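Immunoreactive 84kD antigen PG93 (Porphyromonas gingivalis, PDB 5M11) is an essential bacterial surface component of the type-IX secretion system that binds zinc and calcium ions. Local coordinates at residues A[698-703]-A[739-744]. Residues are numbered along the deposited sequence; the frame is centred on the assembly and turned at random.
Sequences CSVKIT and VAVYDP. With CA (calcium ion), chain K.
Strands 699-703 and 735-742 run antiparallel as the two inner strands of a four-stranded sheet. Ser699 pairs with Tyr742 and Lys701 with Ala740, each through two backbone hydrogen bonds; the straightest, Ala740 N to Lys701 O, is 2.9 Å, with an N-H...O angle of 177°. On the buried face Val700, the non-hydrogen-bonded partner of Val741, lies beside both valines of the neighbouring strand, one methyl turned to each. Val700 CG1, anti to the backbone N, meets Val739 CG1 at 3.8 Å. Val700 CG2 meets Val741 CG2 at 4.1 Å. Ile702 CG1 extends the row against Val739 CG2, and Leu694 packs on Val700 and Val741. At the other end Cys698 SG fits between Val741 CG1 (3.8 Å) and Asp743 CB (3.5 Å). On the opposite face Lys701 CG rests against the Ala740 methyl, CB, at 3.7 Å. The lysine chain bends at chi3 (101°) and chi4, bringing NZ to a hydrogen bond with Gln712 OE1 and a weak one with Ser699 OG. Asp743 leads its carboxylate away from 698-703. Asp743 OD2 binds calcium at 2.7 Å, and Glu670 is the other protein ligand. This is the central strand pair of an antiparallel sheet near the C-terminus, with a calcium site beyond its Cys698-Asp743 end.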
# COMPACT_ATOMS: atom_id res chain seq x y z
N CYS A 698 16.51 8.90 -24.81
CA CYS A 698 16.42 8.97 -26.26
C CYS A 698 16.41 10.40 -26.75
O CYS A 698 15.81 11.27 -26.12
CB CYS A 698 15.16 8.24 -26.74
SG CYS A 698 15.39 6.47 -27.07
N SER A 699 17.00 10.62 -27.92
CA SER A 699 16.92 11.90 -28.59
C SER A 699 15.60 11.90 -29.36
O SER A 699 15.28 10.90 -30.01
CB SER A 699 18.11 12.09 -29.52
OG SER A 699 17.94 13.27 -30.30
N VAL A 700 14.80 12.96 -29.22
CA VAL A 700 13.50 13.07 -29.90
C VAL A 700 13.49 14.42 -30.58
O VAL A 700 13.59 15.44 -29.90
CB VAL A 700 12.28 12.84 -28.94
CG1 VAL A 700 10.95 13.03 -29.67
CG2 VAL A 700 12.33 11.45 -28.30
N LYS A 701 13.41 14.43 -31.93
CA LYS A 701 13.39 15.68 -32.72
C LYS A 701 12.24 15.67 -33.76
O LYS A 701 12.03 14.67 -34.45
CB LYS A 701 14.75 16.00 -33.38
CG LYS A 701 15.20 15.05 -34.50
CD LYS A 701 16.66 15.26 -34.90
CE LYS A 701 17.59 14.25 -34.30
NZ LYS A 701 17.76 14.45 -32.84
N ILE A 702 11.49 16.79 -33.81
CA ILE A 702 10.35 16.96 -34.70
C ILE A 702 10.75 17.85 -35.88
O ILE A 702 11.25 18.96 -35.67
CB ILE A 702 9.11 17.51 -33.94
CG1 ILE A 702 8.78 16.63 -32.70
CG2 ILE A 702 7.89 17.64 -34.86
CD1 ILE A 702 7.96 17.27 -31.62
N THR A 703 10.54 17.36 -37.11
CA THR A 703 10.86 18.09 -38.34
C THR A 703 9.69 18.16 -39.31
O THR A 703 8.84 17.26 -39.32
CB THR A 703 12.04 17.46 -39.10
OG1 THR A 703 11.67 16.18 -39.61
CG2 THR A 703 13.31 17.39 -38.29
N VAL A 739 8.83 12.60 -36.31
CA VAL A 739 9.46 12.38 -35.02
C VAL A 739 10.61 11.38 -35.23
O VAL A 739 10.38 10.21 -35.59
CB VAL A 739 8.40 11.87 -34.00
CG1 VAL A 739 9.00 11.70 -32.61
CG2 VAL A 739 7.20 12.81 -33.96
N ALA A 740 11.84 11.89 -35.07
CA ALA A 740 13.05 11.08 -35.18
C ALA A 740 13.54 10.76 -33.79
O ALA A 740 13.85 11.67 -33.01
CB ALA A 740 14.10 11.80 -35.99
N VAL A 741 13.53 9.46 -33.46
CA VAL A 741 13.94 8.95 -32.15
C VAL A 741 15.24 8.18 -32.29
O VAL A 741 15.28 7.16 -32.97
CB VAL A 741 12.86 8.08 -31.45
CG1 VAL A 741 13.32 7.65 -30.06
CG2 VAL A 741 11.52 8.81 -31.37
N TYR A 742 16.29 8.65 -31.63
CA TYR A 742 17.58 7.97 -31.64
C TYR A 742 18.04 7.65 -30.21
O TYR A 742 18.11 8.55 -29.37
CB TYR A 742 18.64 8.80 -32.37
CG TYR A 742 20.03 8.20 -32.34
CD1 TYR A 742 20.36 7.12 -33.16
CD2 TYR A 742 21.01 8.70 -31.49
CE1 TYR A 742 21.64 6.56 -33.14
CE2 TYR A 742 22.29 8.15 -31.46
CZ TYR A 742 22.60 7.08 -32.28
OH TYR A 742 23.86 6.54 -32.25
N ASP A 743 18.37 6.38 -29.95
CA ASP A 743 18.91 6.03 -28.65
C ASP A 743 20.44 5.92 -28.80
O ASP A 743 20.93 5.19 -29.66
CB ASP A 743 18.24 4.77 -28.02
CG ASP A 743 18.69 3.40 -28.47
OD1 ASP A 743 18.78 3.17 -29.70
OD2 ASP A 743 18.82 2.51 -27.61
N PRO A 744 21.20 6.75 -28.03
CA PRO A 744 22.68 6.73 -28.19
C PRO A 744 23.33 5.39 -27.82
O PRO A 744 24.35 5.03 -28.40
CB PRO A 744 23.16 7.86 -27.27
CG PRO A 744 22.02 8.19 -26.38
CD PRO A 744 20.76 7.72 -27.01
CA CA K . 18.20 1.05 -25.47